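Local coordinates for protein methyltransferase (Pyrococcus horikoshii, PDB 1IXK) that probably methylates cytidine in tRNA at the 5-position of the base, with S-adenosyl-L-methionine as methyl donor, at residues K61-K65 and K66-F70; P86-I89 and T90-P93. All coordinates share one frame; numbering follows the deposited sequence.

Contact 1: residues K61-K65 and K66-F70; sequences KRLNK and KGFQF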
loop_
_atom_site.group_PDB
_atom_site.type_symbol
_atom_site.label_atom_id
_atom_site.label_comp_id
_atom_site.label_asym_id
_atom_site.label_seq_id
_atom_site.Cartn_x
_atom_site.Cartn_y
_atom_site.Cartn_z
ATOM N N LYS A 61 -8.449 25.216 1.428
ATOM C CA LYS A 61 -8.503 26.674 1.383
ATOM C C LYS A 61 -7.389 27.271 2.237
ATOM O O LYS A 61 -6.747 28.244 1.842
ATOM C CB LYS A 61 -9.866 27.168 1.864
ATOM C CG LYS A 61 -11.005 26.766 0.944
ATOM C CD LYS A 61 -12.357 27.109 1.547
ATOM C CE LYS A 61 -13.489 26.620 0.661
ATOM N NZ LYS A 61 -14.806 26.793 1.330
ATOM N N ARG A 62 -7.149 26.676 3.399
ATOM C CA ARG A 62 -6.106 27.156 4.296
ATOM C C ARG A 62 -4.710 27.058 3.688
ATOM O O ARG A 62 -3.916 27.993 3.791
ATOM C CB ARG A 62 -6.140 26.384 5.616
ATOM C CG ARG A 62 -7.322 26.725 6.504
ATOM C CD ARG A 62 -7.298 25.928 7.807
ATOM N NE ARG A 62 -6.011 26.022 8.495
ATOM C CZ ARG A 62 -5.825 25.705 9.774
ATOM N NH1 ARG A 62 -6.845 25.275 10.507
ATOM N NH2 ARG A 62 -4.619 25.813 10.320
ATOM N N LEU A 63 -4.402 25.921 3.067
ATOM C CA LEU A 63 -3.092 25.725 2.454
ATOM C C LEU A 63 -2.892 26.591 1.214
ATOM O O LEU A 63 -1.820 27.157 1.012
ATOM C CB LEU A 63 -2.877 24.245 2.097
ATOM C CG LEU A 63 -2.588 23.325 3.290
ATOM C CD1 LEU A 63 -2.197 21.928 2.798
ATOM C CD2 LEU A 63 -1.445 23.914 4.113
ATOM N N ASN A 64 -3.923 26.682 0.381
ATOM C CA ASN A 64 -3.849 27.488 -0.830
ATOM C C ASN A 64 -3.560 28.938 -0.448
ATOM O O ASN A 64 -2.773 29.618 -1.102
ATOM C CB ASN A 64 -5.172 27.419 -1.600
ATOM C CG ASN A 64 -5.285 26.186 -2.483
ATOM O OD1 ASN A 64 -6.364 25.881 -2.991
ATOM N ND2 ASN A 64 -4.175 25.479 -2.681
ATOM N N LYS A 65 -4.199 29.400 0.621
ATOM C CA LYS A 65 -4.016 30.770 1.089
ATOM C C LYS A 65 -2.559 31.046 1.463
ATOM O O LYS A 65 -2.089 32.182 1.359
ATOM C CB LYS A 65 -4.903 31.034 2.305
ATOM C CG LYS A 65 -4.943 32.491 2.730
ATOM C CD LYS A 65 -4.896 32.631 4.245
ATOM C CE LYS A 65 -3.545 32.184 4.796
ATOM N NZ LYS A 65 -3.456 32.344 6.277
ATOM N N LYS A 66 -1.848 30.007 1.892
ATOM C CA LYS A 66 -0.451 30.151 2.289
ATOM C C LYS A 66 0.542 30.013 1.138
ATOM O O LYS A 66 1.749 30.152 1.335
ATOM C CB LYS A 66 -0.110 29.140 3.385
ATOM C CG LYS A 66 -0.945 29.299 4.641
ATOM C CD LYS A 66 -0.420 28.425 5.767
ATOM C CE LYS A 66 -1.241 28.621 7.029
ATOM N NZ LYS A 66 -0.579 28.005 8.201
ATOM N N GLY A 67 0.041 29.733 -0.061
ATOM C CA GLY A 67 0.925 29.609 -1.205
ATOM C C GLY A 67 1.135 28.203 -1.739
ATOM O O GLY A 67 1.780 28.021 -2.770
ATOM N N PHE A 68 0.608 27.202 -1.046
ATOM C CA PHE A 68 0.760 25.826 -1.509
ATOM C C PHE A 68 -0.231 25.506 -2.621
ATOM O O PHE A 68 -1.359 25.997 -2.618
ATOM C CB PHE A 68 0.549 24.839 -0.358
ATOM C CG PHE A 68 1.563 24.958 0.743
ATOM C CD1 PHE A 68 1.413 25.908 1.746
ATOM C CD2 PHE A 68 2.676 24.126 0.769
ATOM C CE1 PHE A 68 2.358 26.026 2.763
ATOM C CE2 PHE A 68 3.626 24.236 1.781
ATOM C CZ PHE A 68 3.467 25.189 2.777
ATOM N N GLN A 69 0.202 24.698 -3.582
ATOM C CA GLN A 69 -0.663 24.271 -4.675
ATOM C C GLN A 69 -0.483 22.760 -4.771
ATOM O O GLN A 69 0.594 22.238 -4.487
ATOM C CB GLN A 69 -0.274 24.961 -5.985
ATOM C CG GLN A 69 -0.360 26.482 -5.904
ATOM C CD GLN A 69 -0.070 27.167 -7.228
ATOM O OE1 GLN A 69 0.886 26.824 -7.921
ATOM N NE2 GLN A 69 -0.890 28.152 -7.576
ATOM N N PHE A 70 -1.540 22.054 -5.154
ATOM C CA PHE A 70 -1.473 20.601 -5.221
ATOM C C PHE A 70 -2.552 19.998 -6.107
ATOM O O PHE A 70 -3.547 20.652 -6.418
ATOM C CB PHE A 70 -1.605 20.027 -3.809
ATOM C CG PHE A 70 -2.483 20.849 -2.902
ATOM C CD1 PHE A 70 -1.933 21.846 -2.097
ATOM C CD2 PHE A 70 -3.863 20.665 -2.889
ATOM C CE1 PHE A 70 -2.745 22.648 -1.290
ATOM C CE2 PHE A 70 -4.688 21.464 -2.085
ATOM C CZ PHE A 70 -4.123 22.457 -1.286
HETATM O O HOH W 1 -3.979 23.672 -5.119
HETATM O O HOH W 2 -1.770 28.979 -3.361
#
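L63 and N64, in the last turn of helix 56-65, meet G67, F68 and F70 as the chain turns into strand 69-73 through a Schellman motif. The backbone bonds come first. L63 O takes F68 N (3.2 Å) and K66 N (3.0 Å), while N64 O receives G67 N. G67 has a positive phi of 108°, where a side chain would jam against the preceding carbonyl.

The N64 amide makes the polar side-chain contact. Its ND2 donates to F68 O at 2.9 Å and also to a water that accepts from F70 N and sits over one face of the F70 ring. Amide and ring planes lie 19° apart, with ND2 3.3 Å from F70 CZ. A second water donates to both N64 O and F68 O.

Among apolar contacts, L63 CB lies 3.7 Å from F70 CE1, the two side chains crossing at about a right angle.

The charged ends lead outward: K66, its chain extended beyond CG, sends NZ to a salt bridge with E94, which also pairs with R62. L63 O and N64 O are thus met by turn amides, N64 O by a water as well, and E94 probably offsets the like charges of R62 and K66.

Contact 2: residues P86-I89 and T90-P93; sequences PFSI and TSTP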
loop_
_atom_site.group_PDB
_atom_site.type_symbol
_atom_site.label_atom_id
_atom_site.label_comp_id
_atom_site.label_asym_id
_atom_site.label_seq_id
_atom_site.Cartn_x
_atom_site.Cartn_y
_atom_site.Cartn_z
ATOM N N PRO A 86 5.861 26.478 -1.365
ATOM C CA PRO A 86 6.683 27.637 -1.035
ATOM C C PRO A 86 7.709 27.231 0.000
ATOM O O PRO A 86 8.907 27.180 -0.316
ATOM C CB PRO A 86 5.669 28.664 -0.511
ATOM C CG PRO A 86 4.519 27.851 -0.082
ATOM C CD PRO A 86 4.442 26.793 -1.151
ATOM N N PHE A 87 7.255 26.940 1.221
ATOM C CA PHE A 87 8.168 26.513 2.283
ATOM C C PHE A 87 7.757 25.102 2.684
ATOM O O PHE A 87 6.710 24.622 2.256
ATOM C CB PHE A 87 8.111 27.455 3.503
ATOM C CG PHE A 87 6.720 27.674 4.057
ATOM C CD1 PHE A 87 5.780 28.420 3.348
ATOM C CD2 PHE A 87 6.350 27.136 5.289
ATOM C CE1 PHE A 87 4.496 28.630 3.860
ATOM C CE2 PHE A 87 5.074 27.339 5.807
ATOM C CZ PHE A 87 4.144 28.086 5.092
ATOM N N SER A 88 8.576 24.444 3.500
ATOM C CA SER A 88 8.304 23.076 3.942
ATOM C C SER A 88 6.898 22.886 4.487
ATOM O O SER A 88 6.481 23.580 5.413
ATOM C CB SER A 88 9.318 22.655 5.004
ATOM O OG SER A 88 9.077 21.322 5.418
ATOM N N ILE A 89 6.180 21.924 3.914
ATOM C CA ILE A 89 4.815 21.638 4.332
ATOM C C ILE A 89 4.781 21.131 5.769
ATOM O O ILE A 89 3.778 21.283 6.466
ATOM C CB ILE A 89 4.151 20.591 3.399
ATOM C CG1 ILE A 89 2.689 20.385 3.796
ATOM C CG2 ILE A 89 4.903 19.271 3.467
ATOM C CD1 ILE A 89 1.827 21.610 3.604
ATOM N N THR A 90 5.882 20.534 6.214
ATOM C CA THR A 90 5.956 20.018 7.575
ATOM C C THR A 90 6.234 21.122 8.601
ATOM O O THR A 90 6.281 20.869 9.803
ATOM C CB THR A 90 7.033 18.911 7.696
ATOM O OG1 THR A 90 8.261 19.362 7.110
ATOM C CG2 THR A 90 6.572 17.638 6.988
ATOM N N SER A 91 6.408 22.351 8.128
ATOM C CA SER A 91 6.658 23.473 9.031
ATOM C C SER A 91 5.371 24.264 9.248
ATOM O O SER A 91 5.350 25.239 9.996
ATOM C CB SER A 91 7.741 24.398 8.461
ATOM O OG SER A 91 9.000 23.748 8.408
ATOM N N THR A 92 4.298 23.834 8.591
ATOM C CA THR A 92 3.005 24.502 8.707
ATOM C C THR A 92 2.253 24.085 9.965
ATOM O O THR A 92 2.455 22.987 10.483
ATOM C CB THR A 92 2.094 24.169 7.518
ATOM O OG1 THR A 92 1.822 22.762 7.511
ATOM C CG2 THR A 92 2.758 24.558 6.208
ATOM N N PRO A 93 1.377 24.968 10.476
ATOM C CA PRO A 93 0.597 24.661 11.676
ATOM C C PRO A 93 -0.325 23.481 11.363
ATOM O O PRO A 93 -0.639 22.673 12.237
ATOM C CB PRO A 93 -0.186 25.951 11.918
ATOM C CG PRO A 93 0.708 27.004 11.350
ATOM C CD PRO A 93 1.177 26.369 10.067
#
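T92, N-cap of helix 93-96, reaches back to I89 in the short 3-10 turn that precedes it. Its OG1 donates to I89 O over 2.7 Å, only 21° from the carbonyl plane, and the same oxygen accepts a weak bond from T92 N. With chi1 at 63°, OG1 lies between the backbone N and the carbonyl carbon, where it can serve I89 O and also cap F95 N in the first turn of the helix. The methyl branch, CG2, turns to the apolar side: it rests 3.6 Å from F87 CE2, approaching the ring obliquely, and 4.0 Å from I89 CD1. Were T92 an alanine, I89 O would probably keep just the weak backbone bond, F95 N would lose its cap, and a gap would open beside the F87 ring.

The turn is closed one residue earlier by S91 N, which donates to S88 O at 3.0 Å. S91 CB meets the F87 ring at its edge, a looser contact than that of T92. On the other flank of the turn two hydroxyls meet: S88 OG, swung beside the carbonyl carbon (chi1 -179°), accepts from T90 OG1 at 2.7 Å and, weakly, from T90 N.

Farther out, the ring of F87 stands edge-to-face with F68, and the I89 side chain packs on I100 and I102 of strand 100-102 and on R45. The backbone of the same residue is tied down as well, I89 N donating to OE2 of the E85 carboxylate.

Contact 1 closes before contact 2 opens along the chain, yet their centres lie just 11 Å apart and the two touch directly. F68 CZ lies 3.6 Å from T92 CG2; separately, G67 O comes within 3.3 Å of P86 CD. K66 also reaches across to P93, near the E94 carboxylate that it shares with R62. L63 also packs on E94, so the end of helix 56-65 and the turn after it lie against the start of helix 93-96, on the flank of the small antiparallel sheet whose outermost strands are 69-73 and 100-102. Both contacts belong to the N-terminal region related to that of RsmF, away from the predicted S-adenosyl-L-methionine site and the predicted nucleophile C247.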